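Local coordinates for ABC transporter ATP-binding/permease protein Rv1747 (Mycobacterium tuberculosis, PDB 6CCD) that helps move an unknown substrate across the membrane at the cost of ATP and is represented here by its first FHA domain, a phosphothreonine-binding module, at residues V37-P42 with P95-E100; L50-Q55 with V59-G64; L69-N72 with V78-I81; P7-V12 with E18-A23. All coordinates share one frame; numbering follows the deposited sequence.

Overall arrangement
The chain is a single FHA domain, a beta sandwich of two sheets. Contacts 2 and 4 are antiparallel hairpins, one in each sheet; contacts 1 and 3 pack one sheet against the other. Phe99 of contact 1 lies near the middle: its CE1 is 4.0 Å from Leu51 CD1 of contact 2, and its CD2 is 3.7 Å from Ile81 CD1 of contact 3. Contacts 2 and 3, about 10 Å apart between centres, adjoin: strand 78-81 borders strand 57-62, with Val79 N 2.8 Å from Ala60 O. Contacts 3 and 4 are furthest apart, about 17 Å between centres. A bound sulfate, probably from the crystallisation liquor, lies about 5 Å from the Arg52 side chain.

Contact 1. Residues V37-P42 with P95-E100; sequences VRVAHP and PALDFE
Val39 and Pro95 mark the nearest backbone approach of segments 37-42 and 95-100, with CA atoms 7.5 Å apart and no hydrogen bond between the segments. Side chains fill the gap. Val39 meets the proline ring with one methyl: CG1 lies 3.6 Å from Pro95 CB and is almost as near to Pro95 CG. This methyl stands anti to the backbone N (chi1 178°), which turns it to the ring and leaves CG2 beside that N, facing Leu97. Val39 CG2 is 4.4 Å from Leu97 CD2, a looser touch. His41 adds its CB, 3.9 Å from Pro95 CG, so the CG corner of the proline ring meets both Val39 and His41. The imidazole has other work: ND1 is hydrogen-bonded to the backbone N of Leu43, and Pro42 CD lies over one ring face, toward the rim. Tyr14 of strand 10-14 also touches Val39, Pro95 and Leu97. The contact joins the chain just after strand 37-38 of one sheet to the start of strand 96-101 of the other. Val39 and Leu97 are buried, whereas His41 is exposed. With no hydrogen bond or charge pair across, the segments are held together by apolar packing alone.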
# COMPACT_ATOMS: atom_id res chain seq x y z
N VAL A 37 7.60 -1.55 3.48
CA VAL A 37 7.19 -2.68 2.65
C VAL A 37 7.99 -2.55 1.37
O VAL A 37 7.69 -1.69 0.55
CB VAL A 37 5.67 -2.66 2.35
CG1 VAL A 37 5.29 -3.80 1.42
CG2 VAL A 37 4.84 -2.74 3.64
N ARG A 38 9.02 -3.37 1.22
CA ARG A 38 9.94 -3.24 0.09
C ARG A 38 9.47 -4.10 -1.08
O ARG A 38 9.25 -5.30 -0.93
CB ARG A 38 11.37 -3.65 0.49
CG ARG A 38 12.37 -3.62 -0.67
CD ARG A 38 13.56 -4.57 -0.41
NE ARG A 38 14.49 -4.62 -1.55
CZ ARG A 38 15.58 -5.37 -1.58
NH1 ARG A 38 15.88 -6.16 -0.56
NH2 ARG A 38 16.38 -5.34 -2.64
N VAL A 39 9.32 -3.46 -2.23
CA VAL A 39 8.91 -4.12 -3.47
C VAL A 39 9.96 -3.75 -4.51
O VAL A 39 10.05 -2.60 -4.90
CB VAL A 39 7.51 -3.68 -3.92
CG1 VAL A 39 7.12 -4.36 -5.23
CG2 VAL A 39 6.46 -3.96 -2.83
N ALA A 40 10.77 -4.73 -4.93
CA ALA A 40 11.98 -4.43 -5.70
C ALA A 40 11.76 -4.28 -7.21
O ALA A 40 12.67 -3.85 -7.92
CB ALA A 40 13.05 -5.51 -5.44
N HIS A 41 10.58 -4.63 -7.72
CA HIS A 41 10.39 -4.60 -9.16
C HIS A 41 10.65 -3.20 -9.75
O HIS A 41 10.25 -2.19 -9.17
CB HIS A 41 8.97 -5.07 -9.52
CG HIS A 41 8.83 -5.45 -10.95
ND1 HIS A 41 8.61 -4.52 -11.95
CD2 HIS A 41 8.94 -6.65 -11.57
CE1 HIS A 41 8.56 -5.14 -13.12
NE2 HIS A 41 8.75 -6.43 -12.92
N PRO A 42 11.34 -3.13 -10.91
CA PRO A 42 11.73 -1.82 -11.47
C PRO A 42 10.56 -0.90 -11.84
O PRO A 42 10.78 0.30 -12.02
CB PRO A 42 12.54 -2.20 -12.73
CG PRO A 42 12.21 -3.61 -13.00
CD PRO A 42 11.93 -4.25 -11.67
N PRO A 95 3.15 -5.74 -9.14
CA PRO A 95 3.16 -6.33 -7.79
C PRO A 95 1.84 -6.10 -7.05
O PRO A 95 1.30 -4.98 -7.05
CB PRO A 95 4.33 -5.62 -7.11
CG PRO A 95 5.28 -5.35 -8.25
CD PRO A 95 4.40 -5.01 -9.43
N ALA A 96 1.31 -7.16 -6.45
CA ALA A 96 0.03 -7.07 -5.77
C ALA A 96 0.23 -6.87 -4.27
O ALA A 96 1.11 -7.49 -3.66
CB ALA A 96 -0.80 -8.34 -6.03
N LEU A 97 -0.57 -5.99 -3.68
CA LEU A 97 -0.61 -5.82 -2.23
C LEU A 97 -1.98 -6.22 -1.69
O LEU A 97 -3.00 -5.77 -2.21
CB LEU A 97 -0.30 -4.36 -1.84
CG LEU A 97 0.97 -3.74 -2.39
CD1 LEU A 97 0.97 -2.24 -2.07
CD2 LEU A 97 2.22 -4.42 -1.86
N ASP A 98 -2.01 -7.06 -0.67
CA ASP A 98 -3.25 -7.43 -0.01
C ASP A 98 -3.33 -6.72 1.33
O ASP A 98 -2.42 -6.84 2.15
CB ASP A 98 -3.33 -8.94 0.20
CG ASP A 98 -3.61 -9.69 -1.08
OD1 ASP A 98 -4.45 -9.21 -1.86
OD2 ASP A 98 -3.00 -10.76 -1.31
N PHE A 99 -4.40 -5.97 1.54
CA PHE A 99 -4.59 -5.23 2.79
C PHE A 99 -5.62 -5.92 3.66
O PHE A 99 -6.64 -6.39 3.16
CB PHE A 99 -5.04 -3.79 2.52
CG PHE A 99 -4.06 -2.98 1.73
CD1 PHE A 99 -2.77 -2.79 2.19
CD2 PHE A 99 -4.45 -2.37 0.55
CE1 PHE A 99 -1.87 -2.03 1.48
CE2 PHE A 99 -3.56 -1.60 -0.16
CZ PHE A 99 -2.27 -1.44 0.30
N GLU A 100 -5.37 -5.97 4.96
CA GLU A 100 -6.40 -6.50 5.85
C GLU A 100 -6.45 -5.65 7.11
O GLU A 100 -5.42 -5.35 7.70
CB GLU A 100 -6.13 -7.97 6.15
CG GLU A 100 -6.62 -8.47 7.49
CD GLU A 100 -6.26 -9.93 7.70
OE1 GLU A 100 -6.49 -10.72 6.76
OE2 GLU A 100 -5.76 -10.29 8.79

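Contact 2. Residues L50-Q55 with V59-G64; sequences LLRFDQ and VAIDNG
Segments 50-55 and 59-64 run antiparallel as a beta hairpin, their strand axes 4.8 Å apart at the closest and 146° between directions. Leu50 with Ile61 and Arg52 with Val59 are hydrogen-bonded pairs; Leu51 with Ala60 between them is a non-hydrogen-bonded pair. The four backbone bonds include Ile61 N to Leu50 O at 2.8 Å and Arg52 N to Val59 O at 3.1 Å. Leu51 and Ala60 share one face, where Leu51 CD2 comes 3.6 Å from Ala60 CB. Leu50, Arg52, Val59 and Ile61 are on the other. There Arg52 has CG between the backbone N and the carbonyl carbon (chi1 72°), which lays its chain alongside Val59. The two point the same way, with Arg52 CG 3.8 Å from Val59 CG2. The arginine chain then crosses Ile61, whose CD1 lies 3.6 Å from Arg52 CD. Arg52 NE forms a salt bridge with Asp26. At the Leu50 end of the hairpin, the leucine crosses the amide of Asn63 at a slant, with Leu50 CD1 3.8 Å from Asn63 OD1. Asn63 ND2 is held by the carbonyl of Ala47. The hairpin lies inside its sheet, between strand 27-30 next to 49-54 and strand 78-81 next to 57-62. Leu51 faces the other sheet and packs on Leu10 and Val12 of strand 10-14.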
# COMPACT_ATOMS: atom_id res chain seq x y z
N LEU A 50 2.22 5.81 0.24
CA LEU A 50 2.14 6.04 1.67
C LEU A 50 0.89 5.37 2.20
O LEU A 50 -0.18 5.55 1.63
CB LEU A 50 2.12 7.54 1.99
CG LEU A 50 3.36 8.28 1.50
CD1 LEU A 50 3.22 9.78 1.76
CD2 LEU A 50 4.60 7.72 2.17
N LEU A 51 1.01 4.61 3.28
CA LEU A 51 -0.18 4.07 3.94
C LEU A 51 -0.39 4.82 5.25
O LEU A 51 0.57 5.05 5.97
CB LEU A 51 -0.04 2.57 4.22
CG LEU A 51 0.54 1.73 3.08
CD1 LEU A 51 0.67 0.27 3.49
CD2 LEU A 51 -0.33 1.87 1.82
N ARG A 52 -1.62 5.18 5.57
CA ARG A 52 -1.84 5.92 6.81
C ARG A 52 -3.28 5.86 7.24
O ARG A 52 -4.18 5.61 6.43
CB ARG A 52 -1.40 7.37 6.68
CG ARG A 52 -2.34 8.22 5.81
CD ARG A 52 -1.67 9.54 5.37
NE ARG A 52 -1.16 10.38 6.46
CZ ARG A 52 -1.76 11.47 6.92
NH1 ARG A 52 -2.91 11.87 6.39
NH2 ARG A 52 -1.21 12.18 7.89
N PHE A 53 -3.50 6.05 8.54
CA PHE A 53 -4.84 6.07 9.10
C PHE A 53 -5.29 7.52 9.23
O PHE A 53 -4.67 8.30 9.96
CB PHE A 53 -4.87 5.37 10.46
CG PHE A 53 -6.26 5.14 11.00
CD1 PHE A 53 -7.01 4.06 10.59
CD2 PHE A 53 -6.81 6.03 11.92
CE1 PHE A 53 -8.29 3.85 11.08
CE2 PHE A 53 -8.08 5.83 12.41
CZ PHE A 53 -8.82 4.74 11.99
N ASP A 54 -6.34 7.88 8.52
CA ASP A 54 -6.76 9.27 8.42
C ASP A 54 -8.28 9.38 8.36
O ASP A 54 -8.93 8.69 7.57
CB ASP A 54 -6.13 9.92 7.19
CG ASP A 54 -6.41 11.42 7.12
OD1 ASP A 54 -6.21 12.11 8.14
OD2 ASP A 54 -6.83 11.90 6.06
N GLN A 55 -8.84 10.26 9.20
CA GLN A 55 -10.28 10.46 9.22
C GLN A 55 -11.01 9.13 9.34
O GLN A 55 -11.90 8.81 8.55
CB GLN A 55 -10.72 11.23 7.97
CG GLN A 55 -10.11 12.63 7.90
CD GLN A 55 -10.38 13.34 6.57
OE1 GLN A 55 -11.48 13.83 6.33
NE2 GLN A 55 -9.36 13.40 5.71
N VAL A 59 -5.85 4.39 4.49
CA VAL A 59 -5.79 4.68 3.07
C VAL A 59 -4.43 4.32 2.48
O VAL A 59 -3.41 4.40 3.16
CB VAL A 59 -6.09 6.17 2.76
CG1 VAL A 59 -7.54 6.47 3.05
CG2 VAL A 59 -5.17 7.10 3.55
N ALA A 60 -4.43 3.91 1.22
CA ALA A 60 -3.20 3.76 0.45
C ALA A 60 -3.12 4.91 -0.54
O ALA A 60 -4.01 5.07 -1.37
CB ALA A 60 -3.16 2.43 -0.29
N ILE A 61 -2.06 5.69 -0.45
CA ILE A 61 -1.88 6.91 -1.24
C ILE A 61 -0.74 6.80 -2.22
O ILE A 61 0.38 6.46 -1.84
CB ILE A 61 -1.61 8.13 -0.31
CG1 ILE A 61 -2.77 8.32 0.67
CG2 ILE A 61 -1.35 9.39 -1.15
CD1 ILE A 61 -2.40 9.16 1.89
N ASP A 62 -1.01 7.06 -3.50
CA ASP A 62 0.02 7.16 -4.53
C ASP A 62 0.89 8.38 -4.24
O ASP A 62 0.40 9.51 -4.27
CB ASP A 62 -0.62 7.29 -5.92
CG ASP A 62 0.40 7.26 -7.06
OD1 ASP A 62 1.62 7.26 -6.81
OD2 ASP A 62 -0.04 7.25 -8.24
N ASN A 63 2.18 8.15 -3.97
CA ASN A 63 3.10 9.22 -3.55
C ASN A 63 3.81 9.84 -4.76
O ASN A 63 5.04 9.91 -4.80
CB ASN A 63 4.12 8.65 -2.56
CG ASN A 63 4.99 9.71 -1.91
OD1 ASN A 63 4.55 10.81 -1.61
ND2 ASN A 63 6.26 9.36 -1.69
N GLY A 64 3.01 10.27 -5.73
CA GLY A 64 3.55 10.83 -6.96
C GLY A 64 4.47 9.86 -7.67
O GLY A 64 5.51 10.25 -8.21

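Contact 3. Residues L69-N72 with V78-I81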
# COMPACT_ATOMS: atom_id res chain seq x y z
N LEU A 69 -0.94 3.38 -9.07
CA LEU A 69 -1.67 2.54 -8.12
C LEU A 69 -2.97 2.14 -8.79
O LEU A 69 -3.67 3.01 -9.33
CB LEU A 69 -1.96 3.30 -6.82
CG LEU A 69 -2.96 2.75 -5.80
CD1 LEU A 69 -2.41 1.47 -5.14
CD2 LEU A 69 -3.24 3.81 -4.73
N TYR A 70 -3.27 0.85 -8.77
CA TYR A 70 -4.44 0.33 -9.47
C TYR A 70 -5.39 -0.44 -8.56
O TYR A 70 -4.97 -1.28 -7.76
CB TYR A 70 -4.01 -0.57 -10.62
CG TYR A 70 -3.32 0.17 -11.73
CD1 TYR A 70 -4.03 0.63 -12.83
CD2 TYR A 70 -1.96 0.44 -11.67
CE1 TYR A 70 -3.41 1.32 -13.85
CE2 TYR A 70 -1.32 1.14 -12.69
CZ TYR A 70 -2.06 1.57 -13.78
OH TYR A 70 -1.45 2.26 -14.80
N LEU A 71 -6.68 -0.14 -8.71
CA LEU A 71 -7.74 -0.91 -8.08
C LEU A 71 -8.70 -1.38 -9.18
O LEU A 71 -9.33 -0.56 -9.84
CB LEU A 71 -8.48 -0.06 -7.05
CG LEU A 71 -9.70 -0.69 -6.36
CD1 LEU A 71 -9.29 -1.90 -5.52
CD2 LEU A 71 -10.43 0.32 -5.50
N ASN A 72 -8.80 -2.69 -9.38
CA ASN A 72 -9.69 -3.23 -10.42
C ASN A 72 -9.52 -2.54 -11.77
O ASN A 72 -10.49 -2.03 -12.34
CB ASN A 72 -11.14 -3.12 -9.98
CG ASN A 72 -11.38 -3.72 -8.61
OD1 ASN A 72 -10.86 -4.79 -8.29
ND2 ASN A 72 -12.16 -3.03 -7.79
N VAL A 78 -5.71 7.30 -4.75
CA VAL A 78 -5.86 6.84 -3.37
C VAL A 78 -6.81 5.65 -3.35
O VAL A 78 -7.73 5.56 -4.17
CB VAL A 78 -6.38 7.99 -2.44
CG1 VAL A 78 -7.77 8.47 -2.85
CG2 VAL A 78 -6.38 7.55 -0.98
N VAL A 79 -6.56 4.71 -2.44
CA VAL A 79 -7.51 3.62 -2.21
C VAL A 79 -7.95 3.63 -0.75
O VAL A 79 -7.11 3.64 0.15
CB VAL A 79 -6.90 2.23 -2.57
CG1 VAL A 79 -7.79 1.10 -2.06
CG2 VAL A 79 -6.70 2.12 -4.08
N ASP A 80 -9.26 3.65 -0.53
CA ASP A 80 -9.80 3.56 0.82
C ASP A 80 -9.88 2.09 1.23
O ASP A 80 -10.41 1.25 0.50
CB ASP A 80 -11.18 4.24 0.93
CG ASP A 80 -11.12 5.75 0.67
OD1 ASP A 80 -10.49 6.48 1.46
OD2 ASP A 80 -11.71 6.20 -0.33
N ILE A 81 -9.32 1.77 2.40
CA ILE A 81 -9.29 0.41 2.90
C ILE A 81 -10.22 0.24 4.11
O ILE A 81 -9.83 0.52 5.24
CB ILE A 81 -7.85 0.03 3.33
CG1 ILE A 81 -6.86 0.42 2.23
CG2 ILE A 81 -7.78 -1.45 3.69
CD1 ILE A 81 -5.39 0.45 2.70
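Val79 reaches both Leu69 and Leu71 with a single methyl, CG2. Leu69 and Val79 cross at a slant: Leu69 CD2 lies 3.9 Å from Val79 CG2, and Leu69 CG is a little further off. The same CD2 also comes 4.2 Å from Val78 CA, so the end of the leucine rests on the backbone of segment 78-81 as well as on a side chain. Val78 itself directs its CB away from segment 69-72. Leu71 takes part through its root, with CB 4.1 Å from Val79 CG2. Val79 has CG1 anti to the backbone N (chi1 168°), which places CG2 beside that N and facing the two leucines. Both leucines have a similar shape, with CG anti to the backbone N, and their CB atoms lead toward the valine. No hydrogen bond links the segments, whose strand axes stay 7.9 Å apart at the closest and make an angle of 50°. Each strand bonds within its own sheet instead: Tyr70 to His88 of strand 84-89, and Val79 to Ala60 of strand 57-62. Leu69 also packs on Val87 and Ile89. Apolar packing between strands of two different sheets, without backbone bonds across, fits the face-to-face packing of the two sheets in the FHA beta sandwich.

Contact 4. Residues P7-V12 with E18-A23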
# COMPACT_ATOMS: atom_id res chain seq x y z
N PRO A 7 -7.94 2.51 17.06
CA PRO A 7 -7.96 2.27 15.61
C PRO A 7 -7.39 0.89 15.30
O PRO A 7 -6.45 0.44 15.95
CB PRO A 7 -7.05 3.37 15.05
CG PRO A 7 -6.81 4.31 16.19
CD PRO A 7 -6.90 3.48 17.42
N PRO A 8 -7.98 0.20 14.32
CA PRO A 8 -7.52 -1.13 13.95
C PRO A 8 -6.15 -1.06 13.31
O PRO A 8 -5.79 -0.03 12.74
CB PRO A 8 -8.57 -1.60 12.95
CG PRO A 8 -9.05 -0.30 12.31
CD PRO A 8 -9.04 0.71 13.43
N VAL A 9 -5.38 -2.13 13.42
CA VAL A 9 -4.10 -2.21 12.74
C VAL A 9 -4.32 -2.55 11.27
O VAL A 9 -5.38 -3.04 10.88
CB VAL A 9 -3.18 -3.27 13.39
CG1 VAL A 9 -2.87 -2.89 14.83
CG2 VAL A 9 -3.83 -4.65 13.32
N LEU A 10 -3.30 -2.29 10.46
CA LEU A 10 -3.33 -2.66 9.05
C LEU A 10 -2.26 -3.69 8.76
O LEU A 10 -1.08 -3.46 9.02
CB LEU A 10 -3.11 -1.43 8.17
CG LEU A 10 -3.05 -1.74 6.68
CD1 LEU A 10 -4.43 -2.12 6.14
CD2 LEU A 10 -2.44 -0.57 5.91
N THR A 11 -2.68 -4.83 8.24
CA THR A 11 -1.75 -5.85 7.79
C THR A 11 -1.60 -5.74 6.28
O THR A 11 -2.59 -5.62 5.55
CB THR A 11 -2.23 -7.26 8.19
OG1 THR A 11 -2.21 -7.35 9.61
CG2 THR A 11 -1.32 -8.34 7.59
N VAL A 12 -0.35 -5.74 5.84
CA VAL A 12 -0.01 -5.70 4.43
C VAL A 12 0.68 -6.99 4.04
O VAL A 12 1.74 -7.32 4.57
CB VAL A 12 0.92 -4.52 4.10
CG1 VAL A 12 1.19 -4.46 2.58
CG2 VAL A 12 0.33 -3.19 4.63
N GLU A 18 4.55 -10.54 5.30
CA GLU A 18 3.52 -9.80 6.02
C GLU A 18 4.15 -8.79 6.95
O GLU A 18 5.18 -9.06 7.58
CB GLU A 18 2.61 -10.73 6.84
CG GLU A 18 1.41 -11.27 6.11
CD GLU A 18 0.33 -11.76 7.06
OE1 GLU A 18 0.39 -11.44 8.27
OE2 GLU A 18 -0.58 -12.48 6.60
N ARG A 19 3.54 -7.61 7.02
CA ARG A 19 3.92 -6.59 7.98
C ARG A 19 2.63 -6.03 8.56
O ARG A 19 1.61 -6.00 7.88
CB ARG A 19 4.75 -5.48 7.34
CG ARG A 19 6.10 -5.92 6.82
CD ARG A 19 7.02 -6.34 7.95
NE ARG A 19 8.35 -6.70 7.45
CZ ARG A 19 8.64 -7.88 6.90
NH1 ARG A 19 7.71 -8.82 6.78
NH2 ARG A 19 9.88 -8.11 6.48
N THR A 20 2.67 -5.58 9.80
CA THR A 20 1.46 -5.10 10.46
C THR A 20 1.76 -3.77 11.09
O THR A 20 2.76 -3.64 11.79
CB THR A 20 0.95 -6.07 11.53
OG1 THR A 20 0.67 -7.32 10.90
CG2 THR A 20 -0.34 -5.55 12.16
N PHE A 21 0.92 -2.78 10.80
CA PHE A 21 1.19 -1.40 11.17
C PHE A 21 0.08 -0.82 12.04
O PHE A 21 -1.10 -1.10 11.84
CB PHE A 21 1.38 -0.53 9.92
CG PHE A 21 2.46 -1.05 9.00
CD1 PHE A 21 3.79 -0.80 9.28
CD2 PHE A 21 2.13 -1.79 7.88
CE1 PHE A 21 4.79 -1.29 8.45
CE2 PHE A 21 3.12 -2.29 7.04
CZ PHE A 21 4.45 -2.03 7.33
N ALA A 22 0.49 0.02 12.99
CA ALA A 22 -0.45 0.74 13.84
C ALA A 22 -0.70 2.14 13.29
O ALA A 22 0.18 2.74 12.66
CB ALA A 22 0.09 0.82 15.25
N ALA A 23 -1.89 2.66 13.55
CA ALA A 23 -2.20 4.04 13.18
C ALA A 23 -1.23 5.02 13.84
O ALA A 23 -0.78 4.78 14.96
CB ALA A 23 -3.63 4.36 13.57
O HOH W 1 -3.55 1.10 14.88
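Leu10 pairs with Phe21, and Val12 with Arg19, through four backbone hydrogen bonds of an antiparallel hairpin. Phe21 N to Leu10 O and Val12 N to Arg19 O are each 2.8 Å, the latter nearly straight (N-H...O angle 172°). Between these pairs lies the non-hydrogen-bonded pair of Thr11 and Thr20, where the hydroxyls supply the bond: Thr11 OG1 and Thr20 OG1 are 3.2 Å apart, and either may donate. With each OG1 anti to its carbonyl carbon (chi1 -66° and -60°), the hydroxyls come together, while Thr11 CG2 turns to Glu18 and Thr20 CG2 to Val9. A water accepts from Ala23 N at 2.6 Å and donates to Pro7 O, bridging the segments beyond the strands. On the threonine face, Val9 CG2 meets Thr20 CG2 at 3.8 Å. Thr11 CG2 lies 3.6 Å from Glu18 OE1, while the other carboxylate oxygen of Glu18 forms a salt bridge with Arg13. The opposite face carries Leu10, Val12, Phe21 and the base of Arg19, whose end leads away. Val12 CG2 sits at the edge of the Phe21 ring, in its plane, 3.8 Å from CE2. Pro7 CB and Ala23 CB touch at 3.9 Å, and Phe53 packs on both. The hairpin thus has unlike faces: one has the hydroxyl pair, with the Glu18 carboxylate beside Thr11; the other, largely apolar, sends Leu10 and Val12 onto Phe99 in the sandwich interior.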